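Local coordinates for esterase (Thermotoga maritima, PDB 3DOH), which is probably a thermostable carboxylesterase that hydrolyses ester bonds, with an immunoglobulin-like domain joined to an alpha/beta-hydrolase domain, at residues 9-14 / 108-113; 45-48 / 53-56. All blocks are in the same frame, centred on the assembly; numbering follows the deposited sequence.

Interaction 1. Residues 9-14 / 108-113; sequences VTLITK and LDYIVS
Tyr110, whose ring packs on Leu11, turns its OH to a hydrogen bond with Arg56 NH1, a nitrogen that also bonds to the carbonyl of Val22. A polar tip is thereby satisfied inside the immunoglobulin-like N-terminal domain, where strand 8-16 faces strand 110-114 through side chains instead of backbone bonds. The CA atoms of Leu11 and Tyr110 lie 8.3 Å apart, too far for strand pairing. Leu11, branched and wholly apolar, suits this interior. Its CG sits 4.2 Å above the plane of the Tyr110 ring, displaced toward the rim. Of its two methyls, CD2 touches the ring at Tyr110 CD1, 3.9 Å away, while CD1 lies by Tyr110 CB. Leu11 CD2 also reaches Leu108 CB at 4.2 Å, so one methyl bridges two residues of the loop-to-strand segment 108-113.

Thr13 divides its two branches. With chi1 at 65°, OG1 stands between the backbone N and the carbonyl carbon and hydrogen-bonds to Glu20 OE2, while CG2 lies beside the backbone N and serves the apolar side. Threonine suits the site because it offers both chemistries from one CB. Strand 129-139, which pairs with strand 8-16, brings Gln133 against both Leu11 and Tyr110. The apolar patch finishes at Leu108, whose CD1 meets Thr13 CG2 at 4.0 Å.

Interaction 2. Residues 45-48 / 53-56; sequences VKVK and YSSR. With SO4 (sulfate ion), chain E.
Lys46 carries its CG beside the backbone N (chi1 -78°), runs on extended, and bends only at its last torsion (chi4 -51°), which brings NZ to the hydroxyl of Ser55; Ser55 in turn holds OG beside its own backbone N. Lys46 NZ donates to Ser55 OG at 2.8 Å across a non-hydrogen-bonded pair of the beta hairpin formed by strands 43-48 and 53-64. A sulfate, probably from the crystallisation liquor, sits against Ser55, whose backbone N donates to sulfate O1 at 3.0 Å. The small hydroxyl can also give its proton to O1 or O2, though which is not settled.

On the same face as Lys46, Lys48 lays its CG over one face of the Tyr53 ring, a CH-pi contact 3.7 Å from the centroid; the flat tyrosine offers a broad surface to a lysine methylene. Lys46 CB reaches the ring obliquely, and Val116 of the second subunit packs against the side chains of Tyr53 and Lys46. With an alanine in place of Tyr53, Lys48 would probably lose the surface its CG lies on and be freer to turn, and the change is likely to leave a gap beside Lys46 and Val116 of the second subunit.

The backbones are zipped by Val47 N to Ser54 O, 2.9 Å and nearly along the C=O axis, and by Arg56 N to Val45 O, with the donor above the carbonyl plane. Beyond that bond a water accepts from Val45 N and donates to Arg56 O. On the other face Arg56 lays CG 3.7 Å from Val47 CG2, the valine giving its methylenes an apolar partner, before its guanidinium leads away to a salt bridge with Asp89. Methylenes thus pack within the hairpin while each charged end has a partner, Ser55 for Lys46 and Asp89 for Arg56; the ammonium beside Ser55 would be expected to favour an anion there.

Overall arrangement
From the N terminus the chain lays down strand 8-16, holding residues 9-14, and turns back through strand 19-29 before reaching strand 43-48. Interaction 2 then closes a tight hairpin, with just four residues between its segments. The chain goes on through strand 80-85 to residues 108-113, where interaction 1 closes a much longer loop that has 93 residues between its ends; the hairpin is nested inside it. The two contacts, about 10 Å apart between centres, share strand 110-114. It is tied to the hairpin by probable hydrogen bonds, Asp109 O lying 2.7 Å from Lys48 N and Ile111 O accepting from Lys46 N, and it meets strand 8-16 through side chains in interaction 1.

Interaction 1. Residues 9-14 / 108-113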
loop_
_atom_site.group_PDB
_atom_site.type_symbol
_atom_site.label_atom_id
_atom_site.label_comp_id
_atom_site.label_asym_id
_atom_site.label_seq_id
_atom_site.Cartn_x
_atom_site.Cartn_y
_atom_site.Cartn_z
ATOM N N VAL A 9 30.750 -23.887 -5.109
ATOM C CA VAL A 9 29.561 -23.063 -5.201
ATOM C C VAL A 9 29.184 -22.958 -6.675
ATOM O O VAL A 9 29.944 -22.473 -7.505
ATOM C CB VAL A 9 29.762 -21.711 -4.541
ATOM C CG1 VAL A 9 30.630 -21.885 -3.308
ATOM C CG2 VAL A 9 30.448 -20.805 -5.478
ATOM N N THR A 10 28.030 -23.507 -7.001
ATOM C CA THR A 10 27.667 -23.736 -8.363
ATOM C C THR A 10 26.416 -22.930 -8.658
ATOM O O THR A 10 25.413 -23.019 -7.956
ATOM C CB THR A 10 27.381 -25.206 -8.593
ATOM O OG1 THR A 10 28.441 -26.002 -8.053
ATOM C CG2 THR A 10 27.246 -25.478 -10.066
ATOM N N LEU A 11 26.518 -22.112 -9.684
ATOM C CA LEU A 11 25.425 -21.336 -10.207
ATOM C C LEU A 11 24.500 -22.206 -11.027
ATOM O O LEU A 11 24.936 -22.800 -12.003
ATOM C CB LEU A 11 26.024 -20.266 -11.104
ATOM C CG LEU A 11 26.346 -18.926 -10.444
ATOM C CD1 LEU A 11 26.679 -19.100 -8.977
ATOM C CD2 LEU A 11 27.415 -18.154 -11.229
ATOM N N ILE A 12 23.236 -22.312 -10.642
ATOM C CA ILE A 12 22.290 -23.059 -11.458
ATOM C C ILE A 12 21.513 -22.078 -12.355
ATOM O O ILE A 12 20.856 -21.131 -11.843
ATOM C CB ILE A 12 21.304 -23.906 -10.605
ATOM C CG1 ILE A 12 22.015 -24.604 -9.441
ATOM C CG2 ILE A 12 20.536 -24.904 -11.493
ATOM C CD1 ILE A 12 23.026 -25.686 -9.881
ATOM N N THR A 13 21.616 -22.282 -13.675
ATOM C CA THR A 13 20.844 -21.530 -14.660
ATOM C C THR A 13 19.850 -22.444 -15.289
ATOM O O THR A 13 20.055 -23.669 -15.353
ATOM C CB THR A 13 21.685 -20.880 -15.829
ATOM O OG1 THR A 13 22.309 -21.889 -16.649
ATOM C CG2 THR A 13 22.748 -19.902 -15.303
ATOM N N LYS A 14 18.769 -21.848 -15.783
ATOM C CA LYS A 14 17.697 -22.594 -16.374
ATOM C C LYS A 14 17.091 -21.680 -17.438
ATOM O O LYS A 14 17.073 -20.436 -17.264
ATOM C CB LYS A 14 16.704 -22.894 -15.270
ATOM C CG LYS A 14 15.551 -23.771 -15.654
ATOM C CD LYS A 14 14.374 -23.413 -14.795
ATOM C CE LYS A 14 13.450 -24.577 -14.588
ATOM N NZ LYS A 14 14.026 -25.523 -13.593
ATOM N N LEU A 108 29.305 -14.607 -16.159
ATOM C CA LEU A 108 28.573 -14.584 -14.879
ATOM C C LEU A 108 29.470 -14.378 -13.689
ATOM O O LEU A 108 30.497 -15.025 -13.582
ATOM C CB LEU A 108 27.732 -15.855 -14.679
ATOM C CG LEU A 108 26.494 -15.920 -15.565
ATOM C CD1 LEU A 108 25.763 -17.257 -15.399
ATOM C CD2 LEU A 108 25.607 -14.714 -15.231
ATOM N N ASP A 109 29.011 -13.541 -12.768
ATOM C CA ASP A 109 29.827 -13.034 -11.720
ATOM C C ASP A 109 29.126 -12.843 -10.345
ATOM O O ASP A 109 28.434 -11.837 -10.084
ATOM C CB ASP A 109 30.357 -11.717 -12.206
ATOM C CG ASP A 109 31.803 -11.570 -11.937
ATOM O OD1 ASP A 109 32.195 -11.823 -10.773
ATOM O OD2 ASP A 109 32.540 -11.227 -12.892
ATOM N N TYR A 110 29.357 -13.796 -9.451
ATOM C CA TYR A 110 28.583 -13.918 -8.259
ATOM C C TYR A 110 29.445 -14.059 -7.055
ATOM O O TYR A 110 30.524 -14.651 -7.097
ATOM C CB TYR A 110 27.724 -15.158 -8.339
ATOM C CG TYR A 110 26.399 -14.937 -8.986
ATOM C CD1 TYR A 110 26.303 -14.521 -10.323
ATOM C CD2 TYR A 110 25.218 -15.167 -8.279
ATOM C CE1 TYR A 110 25.054 -14.341 -10.930
ATOM C CE2 TYR A 110 23.975 -14.988 -8.871
ATOM C CZ TYR A 110 23.898 -14.585 -10.183
ATOM O OH TYR A 110 22.657 -14.395 -10.743
ATOM N N ILE A 111 28.946 -13.538 -5.950
ATOM C CA ILE A 111 29.534 -13.849 -4.683
ATOM C C ILE A 111 28.418 -14.281 -3.757
ATOM O O ILE A 111 27.302 -13.740 -3.827
ATOM C CB ILE A 111 30.422 -12.703 -4.168
ATOM C CG1 ILE A 111 30.893 -12.940 -2.740
ATOM C CG2 ILE A 111 29.745 -11.369 -4.312
ATOM C CD1 ILE A 111 32.025 -11.937 -2.404
ATOM N N VAL A 112 28.737 -15.285 -2.942
ATOM C CA VAL A 112 27.805 -15.973 -2.129
ATOM C C VAL A 112 28.340 -16.008 -0.728
ATOM O O VAL A 112 29.558 -16.159 -0.530
ATOM C CB VAL A 112 27.677 -17.418 -2.596
ATOM C CG1 VAL A 112 26.728 -18.237 -1.677
ATOM C CG2 VAL A 112 27.197 -17.452 -4.007
ATOM N N SER A 113 27.436 -15.909 0.251
ATOM C CA SER A 113 27.823 -16.071 1.634
ATOM C C SER A 113 26.922 -16.909 2.510
ATOM O O SER A 113 25.696 -16.800 2.475
ATOM C CB SER A 113 27.945 -14.724 2.291
ATOM O OG SER A 113 29.231 -14.244 2.067
#

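Interaction 2. Residues 45-48 / 53-56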
loop_
_atom_site.group_PDB
_atom_site.type_symbol
_atom_site.label_atom_id
_atom_site.label_comp_id
_atom_site.label_asym_id
_atom_site.label_seq_id
_atom_site.Cartn_x
_atom_site.Cartn_y
_atom_site.Cartn_z
ATOM N N VAL A 45 23.225 -13.867 -1.547
ATOM C CA VAL A 45 23.668 -14.127 -2.909
ATOM C C VAL A 45 23.715 -12.812 -3.698
ATOM O O VAL A 45 22.796 -12.023 -3.603
ATOM C CB VAL A 45 22.757 -15.178 -3.575
ATOM C CG1 VAL A 45 23.097 -15.362 -5.043
ATOM C CG2 VAL A 45 22.872 -16.522 -2.868
ATOM N N LYS A 46 24.777 -12.543 -4.456
ATOM C CA LYS A 46 24.864 -11.240 -5.178
ATOM C C LYS A 46 25.424 -11.395 -6.562
ATOM O O LYS A 46 26.216 -12.284 -6.766
ATOM C CB LYS A 46 25.707 -10.214 -4.405
ATOM C CG LYS A 46 24.956 -9.590 -3.255
ATOM C CD LYS A 46 25.863 -8.834 -2.301
ATOM C CE LYS A 46 25.069 -8.302 -1.085
ATOM N NZ LYS A 46 23.820 -7.511 -1.469
ATOM N N VAL A 47 24.955 -10.587 -7.504
ATOM C CA VAL A 47 25.544 -10.545 -8.831
ATOM C C VAL A 47 26.385 -9.288 -8.939
ATOM O O VAL A 47 26.139 -8.307 -8.237
ATOM C CB VAL A 47 24.463 -10.526 -9.928
ATOM C CG1 VAL A 47 24.684 -11.666 -10.910
ATOM C CG2 VAL A 47 23.077 -10.607 -9.308
ATOM N N LYS A 48 27.376 -9.313 -9.818
ATOM C CA LYS A 48 27.984 -8.071 -10.271
ATOM C C LYS A 48 27.223 -7.535 -11.477
ATOM O O LYS A 48 26.816 -8.286 -12.365
ATOM C CB LYS A 48 29.468 -8.238 -10.580
ATOM C CG LYS A 48 30.327 -7.090 -9.997
ATOM C CD LYS A 48 31.501 -6.701 -10.924
ATOM C CE LYS A 48 32.821 -7.416 -10.588
ATOM N NZ LYS A 48 33.723 -6.561 -9.777
ATOM N N TYR A 53 27.433 -4.664 -7.000
ATOM C CA TYR A 53 26.668 -5.875 -6.798
ATOM C C TYR A 53 25.261 -5.541 -6.433
ATOM O O TYR A 53 25.012 -4.566 -5.739
ATOM C CB TYR A 53 27.253 -6.689 -5.674
ATOM C CG TYR A 53 28.531 -7.317 -6.047
ATOM C CD1 TYR A 53 28.540 -8.569 -6.626
ATOM C CD2 TYR A 53 29.753 -6.653 -5.839
ATOM C CE1 TYR A 53 29.706 -9.174 -7.003
ATOM C CE2 TYR A 53 30.953 -7.264 -6.198
ATOM C CZ TYR A 53 30.905 -8.534 -6.773
ATOM O OH TYR A 53 32.040 -9.174 -7.166
ATOM N N SER A 54 24.328 -6.352 -6.886
ATOM C CA SER A 54 23.022 -6.251 -6.333
ATOM C C SER A 54 22.596 -7.634 -5.778
ATOM O O SER A 54 23.159 -8.670 -6.177
ATOM C CB SER A 54 22.081 -5.613 -7.351
ATOM O OG SER A 54 21.780 -6.491 -8.414
ATOM N N SER A 55 21.653 -7.648 -4.826
ATOM C CA SER A 55 21.241 -8.918 -4.184
ATOM C C SER A 55 20.313 -9.704 -5.070
ATOM O O SER A 55 19.495 -9.138 -5.804
ATOM C CB SER A 55 20.491 -8.733 -2.860
ATOM O OG SER A 55 21.044 -7.736 -2.044
ATOM N N ARG A 56 20.452 -11.019 -4.983
ATOM C CA ARG A 56 19.444 -11.930 -5.494
ATOM C C ARG A 56 18.642 -12.283 -4.280
ATOM O O ARG A 56 19.209 -12.462 -3.178
ATOM C CB ARG A 56 20.088 -13.170 -6.125
ATOM C CG ARG A 56 20.758 -12.892 -7.481
ATOM C CD ARG A 56 19.771 -12.286 -8.474
ATOM N NE ARG A 56 18.579 -13.128 -8.603
ATOM C CZ ARG A 56 18.502 -14.228 -9.357
ATOM N NH1 ARG A 56 19.555 -14.637 -10.076
ATOM N NH2 ARG A 56 17.358 -14.932 -9.390
HETATM S S SO4 E . 20.732 -4.371 -3.085
HETATM O O1 SO4 E . 21.976 -5.108 -3.303
HETATM O O2 SO4 E . 19.963 -4.968 -1.973
HETATM O O3 SO4 E . 20.000 -4.384 -4.350
HETATM O O4 SO4 E . 21.023 -2.980 -2.788
HETATM O O HOH W 1 20.823 -12.442 -1.078
#